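Local coordinates for beta chain (Acipenser persicus, PDB 6IYH), which carries haem and, as the beta subunit of a sturgeon haemoglobin tetramer crystallised in the met form, probably transports oxygen in the blood, at residues 1-5 against 131-135; 80-84 against 135-140; 87-93 against 139-144. The contacts are given in a common frame with arbitrary orientation. Residues are numbered along the deposited sequence.

Interaction 1: residues 1-5 against 131-135; sequences EWTDS and KMIAV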
loop_
_atom_site.group_PDB
_atom_site.type_symbol
_atom_site.label_atom_id
_atom_site.label_comp_id
_atom_site.label_asym_id
_atom_site.label_seq_id
_atom_site.Cartn_x
_atom_site.Cartn_y
_atom_site.Cartn_z
ATOM N N GLU B 1 -5.926 16.657 16.787
ATOM C CA GLU B 1 -5.480 18.129 16.904
ATOM C C GLU B 1 -5.420 19.004 15.631
ATOM O O GLU B 1 -4.567 18.828 14.791
ATOM C CB GLU B 1 -4.093 18.222 17.533
ATOM C CG GLU B 1 -3.346 19.568 17.423
ATOM C CD GLU B 1 -4.027 20.710 18.155
ATOM O OE1 GLU B 1 -3.757 21.901 17.829
ATOM O OE2 GLU B 1 -4.820 20.409 19.075
ATOM N N TRP B 2 -6.241 20.035 15.562
ATOM C CA TRP B 2 -6.227 20.916 14.414
ATOM C C TRP B 2 -5.668 22.234 14.722
ATOM O O TRP B 2 -6.047 22.782 15.730
ATOM C CB TRP B 2 -7.657 21.115 13.967
ATOM C CG TRP B 2 -8.278 19.812 13.472
ATOM C CD1 TRP B 2 -9.079 18.975 14.146
ATOM C CD2 TRP B 2 -8.093 19.263 12.168
ATOM N NE1 TRP B 2 -9.456 17.916 13.329
ATOM C CE2 TRP B 2 -8.829 18.063 12.120
ATOM C CE3 TRP B 2 -7.333 19.656 11.064
ATOM C CZ2 TRP B 2 -8.849 17.238 10.995
ATOM C CZ3 TRP B 2 -7.392 18.871 9.907
ATOM C CH2 TRP B 2 -8.159 17.669 9.903
ATOM N N THR B 3 -4.874 22.818 13.828
ATOM C CA THR B 3 -4.569 24.230 13.951
ATOM C C THR B 3 -5.739 25.129 13.452
ATOM O O THR B 3 -6.574 24.736 12.616
ATOM C CB THR B 3 -3.274 24.634 13.234
ATOM O OG1 THR B 3 -3.479 24.708 11.815
ATOM C CG2 THR B 3 -2.144 23.644 13.576
ATOM N N ASP B 4 -5.799 26.355 13.965
ATOM C CA ASP B 4 -6.843 27.271 13.504
ATOM C C ASP B 4 -6.742 27.503 12.013
ATOM O O ASP B 4 -7.759 27.571 11.329
ATOM C CB ASP B 4 -6.735 28.632 14.189
ATOM C CG ASP B 4 -7.161 28.600 15.606
ATOM O OD1 ASP B 4 -7.822 27.656 16.070
ATOM O OD2 ASP B 4 -6.829 29.599 16.271
ATOM N N SER B 5 -5.535 27.652 11.523
ATOM C CA SER B 5 -5.337 27.803 10.110
ATOM C C SER B 5 -5.916 26.602 9.302
ATOM O O SER B 5 -6.486 26.794 8.195
ATOM C CB SER B 5 -3.895 27.945 9.804
ATOM O OG SER B 5 -3.786 28.116 8.442
ATOM N N LYS B 131 -4.846 16.168 5.286
ATOM C CA LYS B 131 -4.951 15.760 6.644
ATOM C C LYS B 131 -6.367 15.353 6.944
ATOM O O LYS B 131 -6.619 14.326 7.589
ATOM C CB LYS B 131 -4.440 16.908 7.570
ATOM C CG LYS B 131 -4.585 16.590 9.043
ATOM C CD LYS B 131 -4.050 17.736 9.867
ATOM C CE LYS B 131 -4.409 17.518 11.309
ATOM N NZ LYS B 131 -3.648 18.530 12.118
ATOM N N MET B 132 -7.353 16.123 6.483
ATOM C CA MET B 132 -8.730 15.764 6.674
ATOM C C MET B 132 -9.054 14.437 6.005
ATOM O O MET B 132 -9.746 13.568 6.563
ATOM C CB MET B 132 -9.709 16.834 6.120
ATOM C CG MET B 132 -11.188 16.610 6.377
ATOM S SD MET B 132 -11.590 16.841 8.170
ATOM C CE MET B 132 -12.749 15.572 8.414
ATOM N N ILE B 133 -8.618 14.301 4.766
ATOM C CA ILE B 133 -8.820 12.992 4.074
ATOM C C ILE B 133 -8.216 11.802 4.867
ATOM O O ILE B 133 -8.820 10.768 4.971
ATOM C CB ILE B 133 -8.312 13.135 2.625
ATOM C CG1 ILE B 133 -9.301 13.940 1.828
ATOM C CG2 ILE B 133 -8.052 11.774 1.934
ATOM C CD1 ILE B 133 -8.715 14.584 0.606
ATOM N N ALA B 134 -6.970 11.940 5.314
ATOM C CA ALA B 134 -6.290 10.931 6.116
ATOM C C ALA B 134 -7.063 10.586 7.373
ATOM O O ALA B 134 -7.178 9.437 7.744
ATOM C CB ALA B 134 -4.874 11.382 6.372
ATOM N N VAL B 135 -7.671 11.575 8.010
ATOM C CA VAL B 135 -8.417 11.313 9.208
ATOM C C VAL B 135 -9.699 10.550 8.872
ATOM O O VAL B 135 -10.054 9.652 9.573
ATOM C CB VAL B 135 -8.734 12.636 9.931
ATOM C CG1 VAL B 135 -9.785 12.426 10.992
ATOM C CG2 VAL B 135 -7.448 13.219 10.518
#
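This contact ties the N-terminal end of the globin fold to its last long helix. Residues 1-5 lead into helix 4-14, the A helix in globin nomenclature. Residues 131-135 lie within helix 123-142, the H helix. Trp2 is the main contributor from the N-terminal side and is buried.

The polar part belongs to Lys131. Its side chain is fully extended, with all four chi angles in the t well, so the ammonium group reaches the start of the chain. There Lys131 also forms a salt bridge with Glu6, whose OE1 accepts a hydrogen bond from Thr3 N as well. Thr3 sits at the N-cap of helix 4-14.

The aromatic part centres on the six-membered ring of Trp2. Lys131 CE lies over one face of it, 3.8 Å from the centroid, in a CH-pi contact. The charged NZ of Lys131 is 4.6 Å from the same centroid, an off-centre cation-pi contact. Met132 SD approaches the ring obliquely, 4.8 Å from the centroid, as a Met-aromatic contact.

Apolar packing completes the site. Val135 CG2 lies 4.3 Å from Trp2 CZ2, and Ile10 touches both Trp2 and Met132. The indole NE1 is hydrogen-bonded to the backbone oxygen of Met77. The direct polar link between the segments is the hydrogen bond from Lys131 NZ to Glu1 O, 2.8 Å long.

Interaction 2: residues 80-84 against 135-140; sequences VADAF and VIISAL. With HEM (protoporphyrin IX containing Fe), chain D.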
loop_
_atom_site.group_PDB
_atom_site.type_symbol
_atom_site.label_atom_id
_atom_site.label_comp_id
_atom_site.label_asym_id
_atom_site.label_seq_id
_atom_site.Cartn_x
_atom_site.Cartn_y
_atom_site.Cartn_z
ATOM N N VAL B 80 -13.588 12.069 14.306
ATOM C CA VAL B 80 -14.257 11.399 13.172
ATOM C C VAL B 80 -14.376 9.894 13.438
ATOM O O VAL B 80 -15.394 9.302 13.095
ATOM C CB VAL B 80 -13.477 11.638 11.881
ATOM C CG1 VAL B 80 -14.121 10.953 10.673
ATOM C CG2 VAL B 80 -13.295 13.106 11.605
ATOM N N ALA B 81 -13.375 9.257 14.071
ATOM C CA ALA B 81 -13.455 7.775 14.400
ATOM C C ALA B 81 -14.753 7.407 15.109
ATOM O O ALA B 81 -15.514 6.532 14.664
ATOM C CB ALA B 81 -12.253 7.316 15.243
ATOM N N ASP B 82 -15.053 8.128 16.193
ATOM C CA ASP B 82 -16.324 7.871 16.937
ATOM C C ASP B 82 -17.581 8.043 16.045
ATOM O O ASP B 82 -18.475 7.191 15.956
ATOM C CB ASP B 82 -16.422 8.771 18.232
ATOM C CG ASP B 82 -17.889 8.826 18.856
ATOM O OD1 ASP B 82 -18.733 9.666 18.409
ATOM O OD2 ASP B 82 -18.199 8.027 19.799
ATOM N N ALA B 83 -17.625 9.155 15.337
ATOM C CA ALA B 83 -18.761 9.479 14.501
ATOM C C ALA B 83 -18.943 8.470 13.319
ATOM O O ALA B 83 -20.080 8.159 12.886
ATOM C CB ALA B 83 -18.533 10.881 13.979
ATOM N N PHE B 84 -17.819 7.922 12.840
ATOM C CA PHE B 84 -17.851 7.026 11.679
ATOM C C PHE B 84 -17.865 5.541 12.075
ATOM O O PHE B 84 -17.750 4.649 11.241
ATOM C CB PHE B 84 -16.675 7.361 10.759
ATOM C CG PHE B 84 -16.998 8.342 9.628
ATOM C CD1 PHE B 84 -17.898 9.416 9.765
ATOM C CD2 PHE B 84 -16.331 8.220 8.406
ATOM C CE1 PHE B 84 -18.132 10.320 8.698
ATOM C CE2 PHE B 84 -16.568 9.115 7.329
ATOM C CZ PHE B 84 -17.460 10.152 7.483
ATOM N N VAL B 135 -7.671 11.575 8.010
ATOM C CA VAL B 135 -8.417 11.313 9.208
ATOM C C VAL B 135 -9.699 10.550 8.872
ATOM O O VAL B 135 -10.054 9.652 9.573
ATOM C CB VAL B 135 -8.734 12.636 9.931
ATOM C CG1 VAL B 135 -9.785 12.426 10.992
ATOM C CG2 VAL B 135 -7.448 13.219 10.518
ATOM N N ILE B 136 -10.320 10.894 7.729
ATOM C CA ILE B 136 -11.512 10.153 7.266
ATOM C C ILE B 136 -11.144 8.688 6.935
ATOM O O ILE B 136 -11.867 7.745 7.295
ATOM C CB ILE B 136 -12.193 10.854 6.064
ATOM C CG1 ILE B 136 -12.880 12.153 6.533
ATOM C CG2 ILE B 136 -13.186 9.930 5.392
ATOM C CD1 ILE B 136 -13.206 13.151 5.425
ATOM N N ILE B 137 -10.037 8.517 6.217
ATOM C CA ILE B 137 -9.609 7.172 5.855
ATOM C C ILE B 137 -9.340 6.294 7.086
ATOM O O ILE B 137 -9.735 5.122 7.155
ATOM C CB ILE B 137 -8.376 7.249 4.977
ATOM C CG1 ILE B 137 -8.765 7.785 3.607
ATOM C CG2 ILE B 137 -7.706 5.888 4.834
ATOM C CD1 ILE B 137 -7.620 8.368 2.852
ATOM N N SER B 138 -8.637 6.868 8.012
ATOM C CA SER B 138 -8.320 6.172 9.235
ATOM C C SER B 138 -9.648 5.797 9.958
ATOM O O SER B 138 -9.809 4.657 10.454
ATOM C CB SER B 138 -7.375 7.025 10.073
ATOM O OG SER B 138 -7.264 6.405 11.337
ATOM N N ALA B 139 -10.585 6.743 10.063
ATOM C CA ALA B 139 -11.889 6.445 10.691
ATOM C C ALA B 139 -12.665 5.318 9.986
ATOM O O ALA B 139 -13.319 4.463 10.653
ATOM C CB ALA B 139 -12.727 7.680 10.766
ATOM N N LEU B 140 -12.625 5.302 8.632
ATOM C CA LEU B 140 -13.301 4.267 7.887
ATOM C C LEU B 140 -12.629 2.911 7.989
ATOM O O LEU B 140 -13.330 1.927 7.921
ATOM C CB LEU B 140 -13.427 4.648 6.393
ATOM C CG LEU B 140 -14.462 5.736 6.205
ATOM C CD1 LEU B 140 -14.406 6.250 4.784
ATOM C CD2 LEU B 140 -15.860 5.177 6.481
HETATM C CHA HEM D . -22.267 3.296 0.955
HETATM C CHB HEM D . -19.572 6.869 2.692
HETATM C CHC HEM D . -15.743 5.001 0.360
HETATM C CHD HEM D . -18.457 1.346 -1.232
HETATM C C1A HEM D . -21.814 4.400 1.639
HETATM C C2A HEM D . -22.694 5.280 2.341
HETATM C C3A HEM D . -21.961 6.278 2.803
HETATM C C4A HEM D . -20.621 6.070 2.378
HETATM C CMA HEM D . -22.459 7.466 3.629
HETATM C CAA HEM D . -24.187 5.123 2.567
HETATM C CBA HEM D . -24.414 4.437 3.912
HETATM C CGA HEM D . -25.879 4.245 4.277
HETATM O O1A HEM D . -26.624 3.480 3.632
HETATM O O2A HEM D . -26.365 4.840 5.256
HETATM C C1B HEM D . -18.266 6.682 2.193
HETATM C C2B HEM D . -17.153 7.544 2.487
HETATM C C3B HEM D . -16.109 7.048 1.762
HETATM C C4B HEM D . -16.561 5.807 1.148
HETATM C CMB HEM D . -17.104 8.853 3.293
HETATM C CAB HEM D . -14.708 7.497 1.611
HETATM C CBB HEM D . -14.286 8.731 1.938
HETATM C C1C HEM D . -16.111 3.879 -0.345
HETATM C C2C HEM D . -15.286 3.041 -1.187
HETATM C C3C HEM D . -16.074 1.987 -1.627
HETATM C C4C HEM D . -17.381 2.135 -0.983
HETATM C CMC HEM D . -13.918 3.468 -1.586
HETATM C CAC HEM D . -15.785 0.891 -2.586
HETATM C CBC HEM D . -14.657 0.900 -3.311
HETATM C C1D HEM D . -19.755 1.660 -0.792
HETATM C C2D HEM D . -20.893 0.847 -1.185
HETATM C C3D HEM D . -21.966 1.337 -0.549
HETATM C C4D HEM D . -21.428 2.490 0.177
HETATM C CMD HEM D . -20.851 -0.412 -2.054
HETATM C CAD HEM D . -23.414 0.878 -0.640
HETATM C CBD HEM D . -23.917 1.468 -1.991
HETATM C CGD HEM D . -25.367 1.201 -2.364
HETATM O O1D HEM D . -26.277 1.975 -2.017
HETATM O O2D HEM D . -25.628 0.250 -3.096
HETATM N NA HEM D . -20.580 4.895 1.670
HETATM N NB HEM D . -17.855 5.618 1.466
HETATM N NC HEM D . -17.344 3.256 -0.226
HETATM N ND HEM D . -20.051 2.665 0.069
HETATM FE FE HEM D . -18.988 4.069 0.772
HETATM O O HOH W 1 -14.584 4.376 13.246
HETATM O O HOH W 2 -19.271 5.128 -0.997
#
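A water sits between two backbone carbonyls here. Water 1 lies 2.7 Å from Ala81 O and 2.9 Å from Ala139 O, within hydrogen-bonding reach of both. These residues also mark the closest backbone approach, with Ala81 CA only 4.2 Å from Ala139 CA. The small Ala139 side chain permits this. Its CB points at the short helix 80-83 and lies 3.7 Å from Ala81 CA and 3.6 Å from Val80 CG1.

The rest is apolar. Val80 CG2 meets Val135 CG1 at 3.6 Å. Phe84, just after the short helix, turns toward helix 123-142. Its CD2 is 3.6 Å from Leu140 CD2, and its CE2 is 4.0 Å from Ile136 CG2. Ala73 of helix 57-75 touches Val80, Phe84 and Ile136.

Ile136 and Leu140 also face the haem: Leu140 CD1 is 3.4 Å from HEM CAB, and Ile136 CG2 is 3.8 Å from HEM CBB. The short helix thus packs behind an H-helix wall of the globin haem pocket.

Interaction 3: residues 87-93 against 139-144; sequences LSTFHSE and ALSKEY. With HEM (protoporphyrin IX containing Fe), chain D.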
loop_
_atom_site.group_PDB
_atom_site.type_symbol
_atom_site.label_atom_id
_atom_site.label_comp_id
_atom_site.label_asym_id
_atom_site.label_seq_id
_atom_site.Cartn_x
_atom_site.Cartn_y
_atom_site.Cartn_z
ATOM N N LEU B 87 -20.456 3.516 10.136
ATOM C CA LEU B 87 -20.125 3.566 8.708
ATOM C C LEU B 87 -18.912 2.681 8.389
ATOM O O LEU B 87 -18.891 1.988 7.338
ATOM C CB LEU B 87 -19.913 5.051 8.271
ATOM C CG LEU B 87 -19.943 5.309 6.809
ATOM C CD1 LEU B 87 -21.274 4.921 6.140
ATOM C CD2 LEU B 87 -19.595 6.765 6.502
ATOM N N SER B 88 -17.922 2.747 9.240
ATOM C CA SER B 88 -16.743 1.866 9.142
ATOM C C SER B 88 -17.130 0.410 9.226
ATOM O O SER B 88 -16.764 -0.408 8.371
ATOM C CB SER B 88 -15.739 2.192 10.211
ATOM O OG SER B 88 -14.643 1.258 10.144
ATOM N N THR B 89 -17.939 0.077 10.242
ATOM C CA THR B 89 -18.423 -1.280 10.344
ATOM C C THR B 89 -19.185 -1.752 9.174
ATOM O O THR B 89 -18.978 -2.875 8.700
ATOM C CB THR B 89 -19.295 -1.512 11.620
ATOM O OG1 THR B 89 -18.552 -1.149 12.771
ATOM C CG2 THR B 89 -19.569 -2.978 11.775
ATOM N N PHE B 90 -20.004 -0.870 8.610
ATOM C CA PHE B 90 -20.752 -1.178 7.431
ATOM C C PHE B 90 -19.829 -1.516 6.237
ATOM O O PHE B 90 -20.065 -2.488 5.504
ATOM C CB PHE B 90 -21.643 0.014 7.082
ATOM C CG PHE B 90 -22.468 -0.166 5.845
ATOM C CD1 PHE B 90 -23.453 -1.158 5.755
ATOM C CD2 PHE B 90 -22.317 0.719 4.785
ATOM C CE1 PHE B 90 -24.220 -1.305 4.609
ATOM C CE2 PHE B 90 -23.069 0.559 3.623
ATOM C CZ PHE B 90 -24.056 -0.423 3.539
ATOM N N HIS B 91 -18.813 -0.686 6.022
ATOM C CA HIS B 91 -17.990 -0.919 4.827
ATOM C C HIS B 91 -17.143 -2.146 5.014
ATOM O O HIS B 91 -16.850 -2.798 4.020
ATOM C CB HIS B 91 -17.080 0.252 4.564
ATOM C CG HIS B 91 -17.778 1.404 3.897
ATOM N ND1 HIS B 91 -18.478 2.377 4.613
ATOM C CD2 HIS B 91 -17.864 1.753 2.600
ATOM C CE1 HIS B 91 -18.959 3.260 3.766
ATOM N NE2 HIS B 91 -18.615 2.893 2.546
ATOM N N SER B 92 -16.759 -2.456 6.262
ATOM C CA SER B 92 -16.057 -3.729 6.533
ATOM C C SER B 92 -16.931 -4.987 6.472
ATOM O O SER B 92 -16.755 -5.922 5.655
ATOM C CB SER B 92 -15.394 -3.646 7.911
ATOM O OG SER B 92 -14.981 -4.946 8.276
ATOM N N GLU B 93 -17.933 -5.031 7.358
ATOM C CA GLU B 93 -18.651 -6.291 7.607
ATOM C C GLU B 93 -19.740 -6.572 6.643
ATOM O O GLU B 93 -20.034 -7.705 6.417
ATOM C CB GLU B 93 -19.167 -6.287 9.051
ATOM C CG GLU B 93 -18.028 -6.203 10.060
ATOM C CD GLU B 93 -18.489 -5.955 11.501
ATOM O OE1 GLU B 93 -19.718 -5.996 11.745
ATOM O OE2 GLU B 93 -17.619 -5.691 12.385
ATOM N N ALA B 139 -10.585 6.743 10.063
ATOM C CA ALA B 139 -11.889 6.445 10.691
ATOM C C ALA B 139 -12.665 5.318 9.986
ATOM O O ALA B 139 -13.319 4.463 10.653
ATOM C CB ALA B 139 -12.727 7.680 10.766
ATOM N N LEU B 140 -12.625 5.302 8.632
ATOM C CA LEU B 140 -13.301 4.267 7.887
ATOM C C LEU B 140 -12.629 2.911 7.989
ATOM O O LEU B 140 -13.330 1.927 7.921
ATOM C CB LEU B 140 -13.427 4.648 6.393
ATOM C CG LEU B 140 -14.462 5.736 6.205
ATOM C CD1 LEU B 140 -14.406 6.250 4.784
ATOM C CD2 LEU B 140 -15.860 5.177 6.481
ATOM N N SER B 141 -11.310 2.902 8.132
ATOM C CA SER B 141 -10.491 1.659 8.289
ATOM C C SER B 141 -10.558 1.066 9.730
ATOM O O SER B 141 -10.220 -0.087 9.983
ATOM C CB SER B 141 -9.063 1.971 7.896
ATOM O OG SER B 141 -9.029 2.503 6.571
ATOM N N LYS B 142 -11.071 1.817 10.698
ATOM C CA LYS B 142 -10.842 1.463 12.113
ATOM C C LYS B 142 -11.575 0.198 12.541
ATOM O O LYS B 142 -11.003 -0.687 13.218
ATOM C CB LYS B 142 -11.245 2.623 13.043
ATOM C CG LYS B 142 -10.849 2.323 14.466
ATOM C CD LYS B 142 -11.104 3.484 15.374
ATOM C CE LYS B 142 -10.301 3.291 16.649
ATOM N NZ LYS B 142 -10.923 4.069 17.753
ATOM N N GLU B 143 -12.840 0.081 12.151
ATOM C CA GLU B 143 -13.669 -1.085 12.587
ATOM C C GLU B 143 -13.363 -2.323 11.699
ATOM O O GLU B 143 -14.079 -3.352 11.766
ATOM C CB GLU B 143 -15.150 -0.758 12.635
ATOM C CG GLU B 143 -15.442 0.602 13.290
ATOM C CD GLU B 143 -15.097 0.714 14.765
ATOM O OE1 GLU B 143 -14.610 1.805 15.183
ATOM O OE2 GLU B 143 -15.369 -0.253 15.501
ATOM N N TYR B 144 -12.278 -2.235 10.895
ATOM C CA TYR B 144 -11.721 -3.459 10.298
ATOM C C TYR B 144 -11.122 -4.299 11.417
ATOM O O TYR B 144 -10.956 -5.488 11.190
ATOM C CB TYR B 144 -10.812 -3.212 9.055
ATOM C CG TYR B 144 -11.629 -2.805 7.806
ATOM C CD1 TYR B 144 -11.739 -3.634 6.733
ATOM C CD2 TYR B 144 -12.344 -1.586 7.761
ATOM C CE1 TYR B 144 -12.493 -3.270 5.582
ATOM C CE2 TYR B 144 -13.089 -1.219 6.630
ATOM C CZ TYR B 144 -13.136 -2.066 5.530
ATOM O OH TYR B 144 -13.938 -1.690 4.488
HETATM C CHA HEM D . -22.267 3.296 0.955
HETATM C CHB HEM D . -19.572 6.869 2.692
HETATM C CHC HEM D . -15.743 5.001 0.360
HETATM C CHD HEM D . -18.457 1.346 -1.232
HETATM C C1A HEM D . -21.814 4.400 1.639
HETATM C C2A HEM D . -22.694 5.280 2.341
HETATM C C3A HEM D . -21.961 6.278 2.803
HETATM C C4A HEM D . -20.621 6.070 2.378
HETATM C CMA HEM D . -22.459 7.466 3.629
HETATM C CAA HEM D . -24.187 5.123 2.567
HETATM C CBA HEM D . -24.414 4.437 3.912
HETATM C CGA HEM D . -25.879 4.245 4.277
HETATM O O1A HEM D . -26.624 3.480 3.632
HETATM O O2A HEM D . -26.365 4.840 5.256
HETATM C C1B HEM D . -18.266 6.682 2.193
HETATM C C2B HEM D . -17.153 7.544 2.487
HETATM C C3B HEM D . -16.109 7.048 1.762
HETATM C C4B HEM D . -16.561 5.807 1.148
HETATM C CMB HEM D . -17.104 8.853 3.293
HETATM C CAB HEM D . -14.708 7.497 1.611
HETATM C CBB HEM D . -14.286 8.731 1.938
HETATM C C1C HEM D . -16.111 3.879 -0.345
HETATM C C2C HEM D . -15.286 3.041 -1.187
HETATM C C3C HEM D . -16.074 1.987 -1.627
HETATM C C4C HEM D . -17.381 2.135 -0.983
HETATM C CMC HEM D . -13.918 3.468 -1.586
HETATM C CAC HEM D . -15.785 0.891 -2.586
HETATM C CBC HEM D . -14.657 0.900 -3.311
HETATM C C1D HEM D . -19.755 1.660 -0.792
HETATM C C2D HEM D . -20.893 0.847 -1.185
HETATM C C3D HEM D . -21.966 1.337 -0.549
HETATM C C4D HEM D . -21.428 2.490 0.177
HETATM C CMD HEM D . -20.851 -0.412 -2.054
HETATM C CAD HEM D . -23.414 0.878 -0.640
HETATM C CBD HEM D . -23.917 1.468 -1.991
HETATM C CGD HEM D . -25.367 1.201 -2.364
HETATM O O1D HEM D . -26.277 1.975 -2.017
HETATM O O2D HEM D . -25.628 0.250 -3.096
HETATM N NA HEM D . -20.580 4.895 1.670
HETATM N NB HEM D . -17.855 5.618 1.466
HETATM N NC HEM D . -17.344 3.256 -0.226
HETATM N ND HEM D . -20.051 2.665 0.069
HETATM FE FE HEM D . -18.988 4.069 0.772
HETATM O O HOH W 2 -19.271 5.128 -0.997
#
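This is a helix-to-C-terminus contact on the proximal side of the haem. Helix 85-94, the F helix of the globin fold, packs against the end of helix 123-142, the H helix, and the residues that follow it.

Ser88 is the central knob. Its side chain fits among Ala139, Leu140, Ser141 and Lys142. The backbones come close here, with Ser88 CA 4.4 Å from Leu140 CA. Ser88 OG donates to Leu140 O at 2.7 Å and accepts from Glu143 N at 2.9 Å.

Tyr144 covers the next turn. Ser92 CB lies over its ring face, 3.5 Å from the centroid, as a CH-pi contact. The Tyr144 hydroxyl is hydrogen-bonded to Val97 O, beyond the F helix. Phe102 of helix 100-117 also packs on Tyr144.

Nearer the haem, Leu87 CD2 meets Leu140 CD2 at 4.1 Å. His91 is the proximal ligand, with NE2 2.2 Å from HEM FE. His91 ND1 donates to Leu87 O at 2.8 Å, which helps to orient the ring. Water 2 also binds HEM FE, at 2.1 Å, as expected of aquomet haem. The Ser88 hydroxyl satisfies two backbone groups near the end of the H helix. The helix that carries His91 is therefore hydrogen-bonded to residues close to the C-terminus, and Tyr144 adds packing on Ser92.

All three contacts use helix 123-142, taken in order along its length. Interactions 1 and 2 share Val135. They have centres about 12 Å apart and touch where Met132 CE lies 4.1 Å from Val80 CG2. Interactions 2 and 3 share Ala139 and Leu140, and their centres are about 9 Å apart. Ala81 CB is 4.0 Å from Lys142 CD between them. The centres of interactions 1 and 3 are about 20 Å apart. Closeness to the haem grows along this path. In interaction 1 the nearest atoms of the Met132 side chain and the haem are about 10 Å apart. Interaction 2 contributes Ile136 and Leu140 to the pocket, and interaction 3 supplies the iron ligand.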